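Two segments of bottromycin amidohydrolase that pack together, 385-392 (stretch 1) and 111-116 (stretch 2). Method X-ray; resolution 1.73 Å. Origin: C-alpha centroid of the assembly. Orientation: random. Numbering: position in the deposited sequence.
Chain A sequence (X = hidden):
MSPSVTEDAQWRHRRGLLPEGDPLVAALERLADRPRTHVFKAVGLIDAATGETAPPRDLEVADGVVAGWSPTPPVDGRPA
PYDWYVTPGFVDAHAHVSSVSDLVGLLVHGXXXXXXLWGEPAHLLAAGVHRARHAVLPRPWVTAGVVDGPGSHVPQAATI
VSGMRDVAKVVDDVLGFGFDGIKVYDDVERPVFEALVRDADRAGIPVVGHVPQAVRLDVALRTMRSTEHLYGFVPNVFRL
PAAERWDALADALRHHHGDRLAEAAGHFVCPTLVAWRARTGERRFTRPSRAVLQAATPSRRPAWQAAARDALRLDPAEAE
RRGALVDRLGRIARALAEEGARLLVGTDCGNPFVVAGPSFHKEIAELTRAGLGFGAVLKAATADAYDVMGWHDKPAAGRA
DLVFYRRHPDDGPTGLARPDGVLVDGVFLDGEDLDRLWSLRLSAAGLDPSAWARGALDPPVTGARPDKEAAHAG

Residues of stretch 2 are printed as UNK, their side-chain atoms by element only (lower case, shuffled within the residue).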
# COMPACT_ATOMS: atom_id res chain seq x y z
N ALA A 385 7.09 -7.02 2.65
CA ALA A 385 6.86 -5.60 2.96
C ALA A 385 7.44 -5.24 4.33
O ALA A 385 8.03 -4.17 4.51
CB ALA A 385 5.39 -5.25 2.90
N TYR A 386 7.31 -6.11 5.31
CA TYR A 386 7.95 -5.80 6.59
C TYR A 386 9.46 -5.72 6.40
O TYR A 386 10.13 -4.88 6.98
CB TYR A 386 7.58 -6.84 7.64
CG TYR A 386 6.09 -6.79 7.97
CD1 TYR A 386 5.50 -5.61 8.41
CD2 TYR A 386 5.27 -7.91 7.84
CE1 TYR A 386 4.15 -5.53 8.70
CE2 TYR A 386 3.87 -7.84 8.12
CZ TYR A 386 3.34 -6.64 8.55
OH TYR A 386 2.00 -6.50 8.87
N ASP A 387 10.01 -6.57 5.54
CA ASP A 387 11.46 -6.51 5.27
C ASP A 387 11.88 -5.21 4.58
O ASP A 387 12.89 -4.60 4.96
CB ASP A 387 11.93 -7.72 4.44
CG ASP A 387 12.11 -8.96 5.27
OD1 ASP A 387 11.97 -8.89 6.51
OD2 ASP A 387 12.41 -10.01 4.69
N VAL A 388 11.11 -4.77 3.58
CA VAL A 388 11.50 -3.55 2.86
C VAL A 388 11.41 -2.33 3.77
O VAL A 388 12.15 -1.34 3.58
CB VAL A 388 10.64 -3.36 1.59
CG1 VAL A 388 9.25 -2.78 1.88
CG2 VAL A 388 11.42 -2.48 0.60
N MET A 389 10.53 -2.37 4.76
CA MET A 389 10.41 -1.28 5.75
C MET A 389 11.42 -1.37 6.87
O MET A 389 11.50 -0.45 7.71
CB MET A 389 9.01 -1.30 6.34
CG MET A 389 7.92 -0.88 5.36
SD MET A 389 6.27 -0.67 6.10
CE MET A 389 5.93 -2.34 6.68
N GLY A 390 12.20 -2.44 6.93
CA GLY A 390 13.20 -2.53 7.96
C GLY A 390 12.63 -2.95 9.29
O GLY A 390 13.29 -2.76 10.33
N TRP A 391 11.42 -3.48 9.30
CA TRP A 391 10.76 -3.96 10.52
C TRP A 391 11.09 -5.43 10.65
O TRP A 391 10.47 -6.27 10.00
CB TRP A 391 9.24 -3.78 10.46
CG TRP A 391 8.78 -2.35 10.32
CD1 TRP A 391 9.56 -1.24 10.29
CD2 TRP A 391 7.42 -1.89 10.25
NE1 TRP A 391 8.76 -0.12 10.19
CE2 TRP A 391 7.45 -0.49 10.16
CE3 TRP A 391 6.20 -2.53 10.27
CZ2 TRP A 391 6.29 0.29 10.08
CZ3 TRP A 391 5.02 -1.76 10.17
CH2 TRP A 391 5.08 -0.39 10.04
N HIS A 392 12.04 -5.76 11.52
CA HIS A 392 12.60 -7.11 11.53
C HIS A 392 12.12 -7.95 12.72
O HIS A 392 12.83 -8.85 13.17
CB HIS A 392 14.12 -7.02 11.46
CG HIS A 392 14.62 -6.56 10.12
ND1 HIS A 392 15.73 -5.75 9.97
CD2 HIS A 392 14.15 -6.80 8.87
CE1 HIS A 392 15.92 -5.51 8.68
NE2 HIS A 392 14.97 -6.13 7.99
N UNK A 111 -5.41 -4.10 6.12
CA UNK A 111 -4.14 -3.39 5.95
C UNK A 111 -3.84 -2.67 7.26
O UNK A 111 -4.51 -1.69 7.63
c UNK A 111 -2.85 -1.66 4.70
c UNK A 111 -4.49 -3.08 3.46
c UNK A 111 -4.21 -2.40 4.79
N UNK A 112 -2.82 -3.16 7.96
CA UNK A 112 -2.45 -2.66 9.26
C UNK A 112 -1.19 -1.81 9.25
O UNK A 112 -0.77 -1.35 10.32
c UNK A 112 -3.60 -4.59 10.46
c UNK A 112 -2.27 -3.83 10.25
o UNK A 112 -1.32 -4.76 9.78
N UNK A 113 -0.56 -1.64 8.09
CA UNK A 113 0.60 -0.77 7.92
C UNK A 113 0.64 -0.31 6.45
O UNK A 113 0.00 -0.90 5.58
c UNK A 113 1.90 -1.49 8.28
N UNK A 114 1.28 0.82 6.22
CA UNK A 114 1.42 1.31 4.85
C UNK A 114 2.72 2.12 4.76
O UNK A 114 3.16 2.73 5.75
c UNK A 114 0.21 2.15 4.44
c UNK A 114 -0.49 5.73 6.86
c UNK A 114 0.23 5.82 5.65
c UNK A 114 -0.02 3.42 5.29
o UNK A 114 -0.69 6.82 7.60
c UNK A 114 -0.93 4.50 7.31
c UNK A 114 0.41 4.68 4.86
c UNK A 114 -0.70 3.35 6.50
N UNK A 115 3.29 2.14 3.56
CA UNK A 115 4.34 3.09 3.19
C UNK A 115 3.68 4.33 2.60
O UNK A 115 2.97 4.28 1.58
c UNK A 115 5.36 2.50 2.22
n UNK A 115 9.26 0.72 -0.26
c UNK A 115 6.09 1.30 2.76
c UNK A 115 7.94 0.75 -0.50
n UNK A 115 7.56 0.65 -1.77
c UNK A 115 7.34 0.95 1.93
n UNK A 115 7.04 0.83 0.48
N UNK A 116 3.93 5.44 3.25
CA UNK A 116 3.49 6.76 2.80
C UNK A 116 4.61 7.36 1.98
O UNK A 116 5.59 7.86 2.53
o UNK A 116 0.60 8.31 3.01
n UNK A 116 1.32 10.14 1.98
c UNK A 116 3.16 7.66 3.98
c UNK A 116 1.47 9.15 2.83
c UNK A 116 2.79 9.09 3.57
O HOH W 1 1.33 -4.17 10.57
O HOH W 2 10.71 0.74 2.36

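Position 111 carries three side-chain carbons, one bonded to the backbone and bearing the other two. Branching at that first carbon with no heteroatom is the pattern of valine, so the residue is Val111. Its side chain makes no contact with stretch 1.

Position 112 has the same fork, but one arm is oxygen: one carbon carrying one carbon and one oxygen. The oxygen lies 3.9 Å from Tyr386 OH, too long for a direct hydrogen bond. This is Thr112, with chi1 at 57° (p). Water 1 fills the gap, 2.8 Å from Thr112 OG1 and 3.0 Å from Tyr386 OH, to which it donates.

At position 113 a single carbon, CB, completes the side chain, which defines Ala113. Its CA-to-CB bond points toward stretch 1. CB sits 3.7 Å from Trp391 CZ3, approaching the indole obliquely, and 4.4 Å from Met389 CE. So short a side chain reaches both because the backbone directs it at them.

Position 114 shows one carbon leading to a six-carbon ring that bears an oxygen on the far side from the attachment, a phenol and therefore Tyr114. Its CA-to-CB bond points away, in contrast to that of its neighbour Ala113, and the side chain makes no contact with stretch 1.

Position 115 has a chain of three carbons, then a nitrogen, then a carbon carrying two further nitrogens. That terminal group is a guanidinium, so the residue is Arg115. Close to the backbone, Arg115 CG lies 3.9 Å from Met389 CG. Although CA-to-CB points sideways, the end of the side chain comes nearer, with Arg115 NH2 4.0 Å from Val388 CG2. Arg115 NH2 also donates to water 2 at 3.0 Å, and that water donates to Val388 O at 2.8 Å.

Position 116 has three carbons, the third carrying one oxygen and one nitrogen: a terminal amide after two linking carbons, hence Gln116. Its side chain makes no contact with stretch 1.

The contact joins a strand to the last turn of a helix and the residues after it. Gly390, with phi 80°, closes that turn in a Schellman motif: Trp391 N bonds to Tyr386 O at 3.0 Å and Gly390 N to Asp387 O at 3.0 Å. No direct hydrogen bond crosses between the stretches. Together they bury a modest 261 Å², with Arg115 and Ala113 contributing most on stretch 2, and two water bridges add polar links.

Stretch 2, residues 111-116: VTAYRQ
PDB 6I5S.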